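Local atomic coordinates of protein Tube (Drosophila melanogaster, PDB entry 1D2Z), a protein that recruits the kinase Pelle to the plasma membrane through its Death domain and so relays the Toll signal that sets embryonic dorsoventral polarity. Residues 5-14 against 104-112; 22-33 against 85-93. One frame throughout, in Å; residues are numbered along the deposited sequence.

Contact 1. Residues 5-14 against 104-112; sequences YSRNTELRRV and RPTVGVLLQ
Three backbone hydrogen bonds tie the loop Tyr5–Val14 to the start of helix 107-116 in this Death domain, a bundle of helices. Leu11 N donates to Pro105 O over 2.9 Å in an almost straight bond (170° at the hydrogen). Val107 N runs to Thr9 O and Gly108 N to Arg7 O, so two N-H groups of the helix's first turn, which have no helical carbonyl ahead of them, are taken up by the loop. Between the Leu11–Pro105 and Val107–Thr9 bonds lies a single beta bridge, Glu10 with Thr106, their CA atoms 4.0 Å apart. Thr106 is the N-cap: OG1 sits between its own N and carbonyl carbon (chi1 55°), where it accepts a weak bond from Val109 N and is hydrogen-bonded with Ser49 OG, while CG2 packs on Asn8 O.

Water extends the polar part. One molecule donates to both Glu10 OE2 and Arg104 O; a second donates to Pro105 O and accepts from Arg12 N. Glu10 OE1 forms a salt bridge with Arg12 NE, which comes from above the carboxylate plane, and Arg104 NE lies 3.7 Å above the centre of the Arg12 guanidinium; both groups are positive, and Glu10 probably eases their approach.

Further in, Leu11 is the main apolar piece. Its CD1 lies 4.0 Å from Pro105 CB, and its CD2 touches Val107 CG2 and Leu110 CD2; Trp95 of helix 87-96 covers the same cluster. Val14 CG2 reaches Val107 CG2 and also lies over one face of the Tyr5 ring, whose hydroxyl is bonded to Asp18. Arg7 lays CB and CG against Gly108 CA, each at 3.9 Å, and its guanidinium, salt-bridged through NH1 to Glu133, brings NH2 within 3.6 Å of Leu111 CD2.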
loop_
_atom_site.group_PDB
_atom_site.type_symbol
_atom_site.label_atom_id
_atom_site.label_comp_id
_atom_site.label_asym_id
_atom_site.label_seq_id
_atom_site.Cartn_x
_atom_site.Cartn_y
_atom_site.Cartn_z
ATOM N N TYR B 5 0.160 -13.500 16.177
ATOM C CA TYR B 5 0.373 -14.573 15.212
ATOM C C TYR B 5 1.845 -14.764 14.883
ATOM O O TYR B 5 2.688 -13.941 15.236
ATOM C CB TYR B 5 -0.397 -14.277 13.915
ATOM C CG TYR B 5 -1.847 -13.888 14.127
ATOM C CD1 TYR B 5 -2.800 -14.838 14.491
ATOM C CD2 TYR B 5 -2.260 -12.562 13.992
ATOM C CE1 TYR B 5 -4.130 -14.477 14.720
ATOM C CE2 TYR B 5 -3.585 -12.190 14.219
ATOM C CZ TYR B 5 -4.513 -13.153 14.583
ATOM O OH TYR B 5 -5.825 -12.796 14.814
ATOM N N SER B 6 2.147 -15.868 14.214
ATOM C CA SER B 6 3.507 -16.162 13.795
ATOM C C SER B 6 3.499 -16.291 12.272
ATOM O O SER B 6 2.436 -16.383 11.654
ATOM C CB SER B 6 4.002 -17.462 14.433
ATOM O OG SER B 6 3.498 -18.595 13.751
ATOM N N ARG B 7 4.683 -16.298 11.671
ATOM C CA ARG B 7 4.804 -16.422 10.225
ATOM C C ARG B 7 4.155 -17.695 9.697
ATOM O O ARG B 7 3.687 -17.732 8.563
ATOM C CB ARG B 7 6.279 -16.395 9.813
ATOM C CG ARG B 7 6.867 -15.006 9.695
ATOM C CD ARG B 7 8.385 -15.059 9.571
ATOM N NE ARG B 7 8.909 -14.012 8.694
ATOM C CZ ARG B 7 8.712 -12.708 8.869
ATOM N NH1 ARG B 7 7.995 -12.272 9.893
ATOM N NH2 ARG B 7 9.238 -11.836 8.016
ATOM N N ASN B 8 4.113 -18.723 10.541
ATOM C CA ASN B 8 3.544 -20.015 10.173
ATOM C C ASN B 8 2.035 -20.131 10.373
ATOM O O ASN B 8 1.434 -21.131 9.989
ATOM C CB ASN B 8 4.259 -21.130 10.935
ATOM C CG ASN B 8 5.744 -21.157 10.653
ATOM O OD1 ASN B 8 6.533 -20.544 11.371
ATOM N ND2 ASN B 8 6.132 -21.843 9.584
ATOM N N THR B 9 1.430 -19.122 10.987
ATOM C CA THR B 9 -0.011 -19.124 11.214
ATOM C C THR B 9 -0.736 -18.991 9.877
ATOM O O THR B 9 -0.453 -18.079 9.102
ATOM C CB THR B 9 -0.421 -17.948 12.107
ATOM O OG1 THR B 9 0.279 -18.042 13.352
ATOM C CG2 THR B 9 -1.929 -17.946 12.353
ATOM N N GLU B 10 -1.648 -19.916 9.597
ATOM C CA GLU B 10 -2.407 -19.871 8.352
ATOM C C GLU B 10 -3.404 -18.720 8.400
ATOM O O GLU B 10 -3.953 -18.415 9.458
ATOM C CB GLU B 10 -3.125 -21.195 8.117
ATOM C CG GLU B 10 -2.180 -22.382 8.016
ATOM C CD GLU B 10 -2.902 -23.694 7.773
ATOM O OE1 GLU B 10 -3.977 -23.907 8.372
ATOM O OE2 GLU B 10 -2.387 -24.514 6.985
ATOM N N LEU B 11 -3.616 -18.071 7.257
ATOM C CA LEU B 11 -4.535 -16.937 7.181
ATOM C C LEU B 11 -5.941 -17.279 7.663
ATOM O O LEU B 11 -6.608 -16.444 8.273
ATOM C CB LEU B 11 -4.577 -16.363 5.760
ATOM C CG LEU B 11 -3.252 -15.814 5.219
ATOM C CD1 LEU B 11 -3.475 -15.182 3.852
ATOM C CD2 LEU B 11 -2.671 -14.796 6.191
ATOM N N ARG B 12 -6.377 -18.510 7.413
ATOM C CA ARG B 12 -7.705 -18.946 7.847
ATOM C C ARG B 12 -7.810 -19.041 9.372
ATOM O O ARG B 12 -8.911 -19.059 9.920
ATOM C CB ARG B 12 -8.073 -20.289 7.211
ATOM C CG ARG B 12 -7.133 -21.426 7.545
ATOM C CD ARG B 12 -7.629 -22.731 6.954
ATOM N NE ARG B 12 -6.628 -23.785 7.063
ATOM C CZ ARG B 12 -6.903 -25.075 7.240
ATOM N NH1 ARG B 12 -8.161 -25.488 7.338
ATOM N NH2 ARG B 12 -5.914 -25.959 7.300
ATOM N N ARG B 13 -6.663 -19.088 10.046
ATOM C CA ARG B 13 -6.616 -19.173 11.504
ATOM C C ARG B 13 -6.591 -17.789 12.139
ATOM O O ARG B 13 -6.762 -17.653 13.349
ATOM C CB ARG B 13 -5.385 -19.960 11.964
ATOM C CG ARG B 13 -5.311 -21.391 11.456
ATOM C CD ARG B 13 -6.474 -22.228 11.944
ATOM N NE ARG B 13 -6.179 -23.657 11.852
ATOM C CZ ARG B 13 -7.097 -24.607 11.696
ATOM N NH1 ARG B 13 -8.384 -24.288 11.609
ATOM N NH2 ARG B 13 -6.729 -25.881 11.648
ATOM N N VAL B 14 -6.329 -16.767 11.330
ATOM C CA VAL B 14 -6.298 -15.396 11.821
ATOM C C VAL B 14 -7.727 -14.965 12.119
ATOM O O VAL B 14 -8.655 -15.330 11.397
ATOM C CB VAL B 14 -5.670 -14.434 10.785
ATOM C CG1 VAL B 14 -5.790 -12.993 11.250
ATOM C CG2 VAL B 14 -4.208 -14.796 10.557
ATOM N N ARG B 104 -2.061 -24.068 2.107
ATOM C CA ARG B 104 -2.841 -23.001 2.738
ATOM C C ARG B 104 -1.913 -21.837 3.074
ATOM O O ARG B 104 -0.976 -21.992 3.856
ATOM C CB ARG B 104 -3.480 -23.503 4.032
ATOM C CG ARG B 104 -4.445 -24.660 3.875
ATOM C CD ARG B 104 -5.796 -24.191 3.373
ATOM N NE ARG B 104 -6.818 -25.221 3.546
ATOM C CZ ARG B 104 -6.927 -26.307 2.788
ATOM N NH1 ARG B 104 -6.077 -26.516 1.791
ATOM N NH2 ARG B 104 -7.886 -27.190 3.030
ATOM N N PRO B 105 -2.186 -20.646 2.518
ATOM C CA PRO B 105 -1.355 -19.464 2.771
ATOM C C PRO B 105 -1.234 -19.067 4.239
ATOM O O PRO B 105 -2.172 -19.221 5.020
ATOM C CB PRO B 105 -2.042 -18.385 1.943
ATOM C CG PRO B 105 -3.474 -18.828 1.925
ATOM C CD PRO B 105 -3.336 -20.297 1.666
ATOM N N THR B 106 -0.066 -18.534 4.589
ATOM C CA THR B 106 0.236 -18.102 5.947
ATOM C C THR B 106 0.559 -16.610 6.008
ATOM O O THR B 106 0.751 -15.963 4.977
ATOM C CB THR B 106 1.451 -18.868 6.500
ATOM O OG1 THR B 106 2.553 -18.717 5.595
ATOM C CG2 THR B 106 1.126 -20.359 6.670
ATOM N N VAL B 107 0.645 -16.086 7.230
ATOM C CA VAL B 107 0.964 -14.685 7.478
ATOM C C VAL B 107 2.348 -14.314 6.927
ATOM O O VAL B 107 2.548 -13.196 6.444
ATOM C CB VAL B 107 0.929 -14.362 8.996
ATOM C CG1 VAL B 107 1.435 -12.946 9.257
ATOM C CG2 VAL B 107 -0.492 -14.514 9.541
ATOM N N GLY B 108 3.292 -15.251 7.021
ATOM C CA GLY B 108 4.648 -15.023 6.541
ATOM C C GLY B 108 4.698 -14.934 5.027
ATOM O O GLY B 108 5.427 -14.112 4.476
ATOM N N VAL B 109 3.934 -15.796 4.357
ATOM C CA VAL B 109 3.861 -15.791 2.903
ATOM C C VAL B 109 3.151 -14.517 2.446
ATOM O O VAL B 109 3.570 -13.884 1.481
ATOM C CB VAL B 109 3.131 -17.047 2.369
ATOM C CG1 VAL B 109 2.691 -16.843 0.928
ATOM C CG2 VAL B 109 4.056 -18.253 2.456
ATOM N N LEU B 110 2.100 -14.128 3.165
ATOM C CA LEU B 110 1.357 -12.912 2.831
ATOM C C LEU B 110 2.265 -11.688 2.931
ATOM O O LEU B 110 2.328 -10.882 2.005
ATOM C CB LEU B 110 0.155 -12.735 3.759
ATOM C CG LEU B 110 -0.503 -11.346 3.767
ATOM C CD1 LEU B 110 -1.225 -11.094 2.450
ATOM C CD2 LEU B 110 -1.471 -11.236 4.941
ATOM N N LEU B 111 2.989 -11.575 4.043
ATOM C CA LEU B 111 3.887 -10.445 4.267
ATOM C C LEU B 111 4.903 -10.281 3.141
ATOM O O LEU B 111 5.061 -9.190 2.605
ATOM C CB LEU B 111 4.614 -10.578 5.610
ATOM C CG LEU B 111 5.683 -9.508 5.885
ATOM C CD1 LEU B 111 5.039 -8.134 5.890
ATOM C CD2 LEU B 111 6.397 -9.767 7.212
ATOM N N GLN B 112 5.571 -11.369 2.776
ATOM C CA GLN B 112 6.571 -11.321 1.716
ATOM C C GLN B 112 5.974 -10.989 0.349
ATOM O O GLN B 112 6.595 -10.277 -0.441
ATOM C CB GLN B 112 7.373 -12.619 1.685
ATOM C CG GLN B 112 8.300 -12.740 2.879
ATOM C CD GLN B 112 8.967 -14.091 2.973
ATOM O OE1 GLN B 112 10.093 -14.275 2.507
ATOM N NE2 GLN B 112 8.283 -15.045 3.594
HETATM O O HOH W 1 0.373 -23.722 5.596
HETATM O O HOH W 2 -4.929 -20.136 5.208
#

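Contact 2. Residues 22-33 against 85-93; sequences LAKILDENSCWR and QSKSQMMID
A serine-capped helix N-terminus gripped by an aspartate joins helix 87-96 of the Death domain to helix 16-27; the start of helix 31-38 packs alongside through Trp32. Asp27 uses both carboxylate oxygens. OD2 takes the Ser86 hydroxyl at 2.7 Å (Ser86 OG to Asp27 OD2) on its syn lone pair, and Lys24 NZ forms a salt bridge to it on the anti side. OD1 receives Ser88 N on its own syn lone pair, whereas Ser88 OG approaches from above the carboxylate plane at 2.8 Å from Asp27 OD1. Ser86 OG also accepts from Gln89 N, capping the helix; the N-terminal end of helix 87-96 would probably stabilise the negative charge of Asp27.

Ser88 is a knob among Ala23, Leu26, Asp27 and Trp32, and the small residues Ala23 and Ser88 let the backbones come within 4.9 Å, CA to CA. With CG wedged between its backbone N and carbonyl carbon (chi1 60°), Trp32 presents one indole face to Lys87, whose CB stands 3.3 Å above the ring plane, toward its rim; Arg33 CG lies over the centre of the opposite face. Met91 CE touches Trp32 CB at 3.9 Å. Lys87 NZ and Arg33 NH2 share Asp75 of helix 68-80.

The axes of 22-27 and 87-93 approach to 8.0 Å at 119°, with helix 120-130 packing on Leu22 and Leu26, and helix 68-80 against Trp32.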
loop_
_atom_site.group_PDB
_atom_site.type_symbol
_atom_site.label_atom_id
_atom_site.label_comp_id
_atom_site.label_asym_id
_atom_site.label_seq_id
_atom_site.Cartn_x
_atom_site.Cartn_y
_atom_site.Cartn_z
ATOM N N LEU B 22 -7.123 -5.717 7.540
ATOM C CA LEU B 22 -6.162 -5.851 6.446
ATOM C C LEU B 22 -6.889 -5.633 5.114
ATOM O O LEU B 22 -6.382 -4.945 4.225
ATOM C CB LEU B 22 -5.529 -7.248 6.457
ATOM C CG LEU B 22 -4.698 -7.647 5.229
ATOM C CD1 LEU B 22 -3.463 -6.755 5.091
ATOM C CD2 LEU B 22 -4.287 -9.093 5.353
ATOM N N ALA B 23 -8.075 -6.226 4.991
ATOM C CA ALA B 23 -8.885 -6.119 3.775
ATOM C C ALA B 23 -9.187 -4.674 3.388
ATOM O O ALA B 23 -9.038 -4.299 2.222
ATOM C CB ALA B 23 -10.189 -6.908 3.930
ATOM N N LYS B 24 -9.596 -3.862 4.361
ATOM C CA LYS B 24 -9.910 -2.459 4.089
ATOM C C LYS B 24 -8.701 -1.699 3.549
ATOM O O LYS B 24 -8.836 -0.788 2.728
ATOM C CB LYS B 24 -10.474 -1.766 5.333
ATOM C CG LYS B 24 -11.844 -2.301 5.757
ATOM C CD LYS B 24 -12.783 -2.476 4.548
ATOM C CE LYS B 24 -13.123 -1.153 3.866
ATOM N NZ LYS B 24 -13.751 -1.388 2.527
ATOM N N ILE B 25 -7.518 -2.097 3.998
ATOM C CA ILE B 25 -6.282 -1.479 3.534
ATOM C C ILE B 25 -6.074 -1.863 2.066
ATOM O O ILE B 25 -5.826 -1.004 1.217
ATOM C CB ILE B 25 -5.089 -1.941 4.396
ATOM C CG1 ILE B 25 -5.302 -1.482 5.844
ATOM C CG2 ILE B 25 -3.772 -1.395 3.832
ATOM C CD1 ILE B 25 -4.221 -1.907 6.793
ATOM N N LEU B 26 -6.238 -3.149 1.766
ATOM C CA LEU B 26 -6.070 -3.651 0.404
ATOM C C LEU B 26 -7.167 -3.190 -0.552
ATOM O O LEU B 26 -6.984 -3.239 -1.769
ATOM C CB LEU B 26 -5.978 -5.181 0.403
ATOM C CG LEU B 26 -4.699 -5.789 0.987
ATOM C CD1 LEU B 26 -4.859 -7.296 1.164
ATOM C CD2 LEU B 26 -3.515 -5.469 0.082
ATOM N N ASP B 27 -8.315 -2.778 -0.009
ATOM C CA ASP B 27 -9.414 -2.296 -0.845
ATOM C C ASP B 27 -9.044 -0.969 -1.497
ATOM O O ASP B 27 -9.495 -0.672 -2.601
ATOM C CB ASP B 27 -10.705 -2.124 -0.037
ATOM C CG ASP B 27 -11.424 -3.437 0.209
ATOM O OD1 ASP B 27 -11.303 -4.356 -0.630
ATOM O OD2 ASP B 27 -12.120 -3.545 1.238
ATOM N N GLU B 28 -8.230 -0.172 -0.809
ATOM C CA GLU B 28 -7.802 1.117 -1.343
ATOM C C GLU B 28 -6.982 0.936 -2.616
ATOM O O GLU B 28 -6.086 0.092 -2.677
ATOM C CB GLU B 28 -6.981 1.891 -0.310
ATOM C CG GLU B 28 -7.783 2.353 0.896
ATOM C CD GLU B 28 -7.015 3.320 1.786
ATOM O OE1 GLU B 28 -6.220 4.138 1.262
ATOM O OE2 GLU B 28 -7.225 3.269 3.017
ATOM N N ASN B 29 -7.334 1.707 -3.642
ATOM C CA ASN B 29 -6.653 1.673 -4.935
ATOM C C ASN B 29 -6.684 0.266 -5.547
ATOM O O ASN B 29 -5.831 -0.092 -6.362
ATOM C CB ASN B 29 -5.213 2.199 -4.790
ATOM C CG ASN B 29 -5.156 3.613 -4.196
ATOM O OD1 ASN B 29 -5.785 4.541 -4.713
ATOM N ND2 ASN B 29 -4.400 3.778 -3.104
ATOM N N SER B 30 -7.676 -0.522 -5.133
ATOM C CA SER B 30 -7.863 -1.889 -5.616
ATOM C C SER B 30 -6.575 -2.718 -5.535
ATOM O O SER B 30 -6.310 -3.547 -6.405
ATOM C CB SER B 30 -8.378 -1.854 -7.064
ATOM O OG SER B 30 -9.519 -1.015 -7.179
ATOM N N CYS B 31 -5.791 -2.509 -4.481
ATOM C CA CYS B 31 -4.531 -3.229 -4.314
ATOM C C CYS B 31 -4.649 -4.742 -4.177
ATOM O O CYS B 31 -3.678 -5.459 -4.409
ATOM C CB CYS B 31 -3.728 -2.655 -3.146
ATOM S SG CYS B 31 -2.964 -1.063 -3.518
ATOM N N TRP B 32 -5.838 -5.227 -3.822
ATOM C CA TRP B 32 -6.048 -6.668 -3.687
ATOM C C TRP B 32 -5.755 -7.357 -5.019
ATOM O O TRP B 32 -5.273 -8.492 -5.046
ATOM C CB TRP B 32 -7.476 -6.982 -3.225
ATOM C CG TRP B 32 -8.549 -6.504 -4.153
ATOM C CD1 TRP B 32 -9.155 -5.284 -4.143
ATOM C CD2 TRP B 32 -9.155 -7.244 -5.221
ATOM N NE1 TRP B 32 -10.101 -5.217 -5.133
ATOM C CE2 TRP B 32 -10.125 -6.406 -5.809
ATOM C CE3 TRP B 32 -8.973 -8.534 -5.736
ATOM C CZ2 TRP B 32 -10.920 -6.814 -6.889
ATOM C CZ3 TRP B 32 -9.763 -8.943 -6.812
ATOM C CH2 TRP B 32 -10.724 -8.082 -7.375
ATOM N N ARG B 33 -6.028 -6.654 -6.120
ATOM C CA ARG B 33 -5.773 -7.198 -7.452
ATOM C C ARG B 33 -4.283 -7.434 -7.666
ATOM O O ARG B 33 -3.882 -8.457 -8.223
ATOM C CB ARG B 33 -6.308 -6.266 -8.549
ATOM C CG ARG B 33 -7.807 -6.076 -8.531
ATOM C CD ARG B 33 -8.310 -5.471 -9.834
ATOM N NE ARG B 33 -9.719 -5.105 -9.732
ATOM C CZ ARG B 33 -10.181 -3.867 -9.880
ATOM N NH1 ARG B 33 -9.349 -2.868 -10.154
ATOM N NH2 ARG B 33 -11.471 -3.615 -9.693
ATOM N N GLN B 85 -19.062 -3.091 -0.259
ATOM C CA GLN B 85 -18.635 -4.487 -0.132
ATOM C C GLN B 85 -17.135 -4.622 -0.395
ATOM O O GLN B 85 -16.645 -4.224 -1.450
ATOM C CB GLN B 85 -19.408 -5.381 -1.104
ATOM C CG GLN B 85 -19.312 -6.875 -0.791
ATOM C CD GLN B 85 -20.086 -7.273 0.460
ATOM O OE1 GLN B 85 -19.655 -8.140 1.223
ATOM N NE2 GLN B 85 -21.241 -6.648 0.670
ATOM N N SER B 86 -16.424 -5.210 0.564
ATOM C CA SER B 86 -14.980 -5.398 0.460
ATOM C C SER B 86 -14.540 -6.517 -0.486
ATOM O O SER B 86 -14.715 -7.698 -0.192
ATOM C CB SER B 86 -14.381 -5.639 1.848
ATOM O OG SER B 86 -13.010 -6.006 1.755
ATOM N N LYS B 87 -13.939 -6.138 -1.610
ATOM C CA LYS B 87 -13.455 -7.120 -2.579
ATOM C C LYS B 87 -12.228 -7.875 -2.052
ATOM O O LYS B 87 -12.031 -9.046 -2.380
ATOM C CB LYS B 87 -13.143 -6.442 -3.915
ATOM C CG LYS B 87 -14.381 -5.863 -4.607
ATOM C CD LYS B 87 -14.043 -5.203 -5.942
ATOM C CE LYS B 87 -15.309 -4.752 -6.663
ATOM N NZ LYS B 87 -15.033 -4.119 -7.986
ATOM N N SER B 88 -11.418 -7.201 -1.228
ATOM C CA SER B 88 -10.224 -7.809 -0.632
ATOM C C SER B 88 -10.639 -8.932 0.308
ATOM O O SER B 88 -9.972 -9.959 0.389
ATOM C CB SER B 88 -9.411 -6.775 0.157
ATOM O OG SER B 88 -8.878 -5.762 -0.682
ATOM N N GLN B 89 -11.728 -8.711 1.039
ATOM C CA GLN B 89 -12.253 -9.703 1.974
ATOM C C GLN B 89 -12.633 -10.965 1.199
ATOM O O GLN B 89 -12.276 -12.080 1.590
ATOM C CB GLN B 89 -13.472 -9.132 2.698
ATOM C CG GLN B 89 -14.109 -10.048 3.729
ATOM C CD GLN B 89 -15.139 -9.322 4.571
ATOM O OE1 GLN B 89 -14.999 -9.220 5.791
ATOM N NE2 GLN B 89 -16.175 -8.800 3.923
ATOM N N MET B 90 -13.324 -10.782 0.075
ATOM C CA MET B 90 -13.722 -11.914 -0.757
ATOM C C MET B 90 -12.495 -12.606 -1.335
ATOM O O MET B 90 -12.454 -13.832 -1.422
ATOM C CB MET B 90 -14.654 -11.465 -1.880
ATOM C CG MET B 90 -16.038 -11.061 -1.399
ATOM S SD MET B 90 -17.102 -10.491 -2.737
ATOM C CE MET B 90 -16.773 -11.719 -3.948
ATOM N N MET B 91 -11.489 -11.815 -1.706
ATOM C CA MET B 91 -10.256 -12.361 -2.263
ATOM C C MET B 91 -9.557 -13.257 -1.239
ATOM O O MET B 91 -9.141 -14.366 -1.559
ATOM C CB MET B 91 -9.319 -11.227 -2.700
ATOM C CG MET B 91 -7.982 -11.682 -3.269
ATOM S SD MET B 91 -6.725 -12.011 -2.012
ATOM C CE MET B 91 -6.262 -10.361 -1.590
ATOM N N ILE B 92 -9.448 -12.770 -0.008
ATOM C CA ILE B 92 -8.798 -13.529 1.053
ATOM C C ILE B 92 -9.615 -14.764 1.448
ATOM O O ILE B 92 -9.042 -15.826 1.656
ATOM C CB ILE B 92 -8.477 -12.618 2.272
ATOM C CG1 ILE B 92 -7.473 -11.540 1.837
ATOM C CG2 ILE B 92 -7.895 -13.437 3.425
ATOM C CD1 ILE B 92 -7.247 -10.443 2.839
ATOM N N ASP B 93 -10.946 -14.641 1.487
ATOM C CA ASP B 93 -11.811 -15.778 1.828
ATOM C C ASP B 93 -11.555 -16.940 0.869
ATOM O O ASP B 93 -11.537 -18.103 1.270
ATOM C CB ASP B 93 -13.297 -15.396 1.758
ATOM C CG ASP B 93 -13.737 -14.510 2.904
ATOM O OD1 ASP B 93 -13.105 -14.529 3.980
ATOM O OD2 ASP B 93 -14.739 -13.790 2.729
HETATM O O HOH W 3 -13.669 -3.414 -2.299
#

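Both contacts belong to the one Death domain, their centres about 17 Å apart. Along the chain the order is 5-14, 22-33, 85-93, 104-112, so the pairing of 22-33 with 85-93 falls wholly between the two halves of contact 1. Loop 5-14 leads into helix 16-27, and helices 87-96 and 107-116 are consecutive, so each segment of contact 2 is a near sequence neighbour of a segment of contact 1. They meet directly in the core, where Leu110 CD2 lies 3.6 Å from Leu22 CD2. Contact 1 has no partner chain on it, whereas Asn29 in the turn of contact 2 hydrogen-bonds to Asn67 of the Pelle Death domain, placing contact 2 beside the signalling interface.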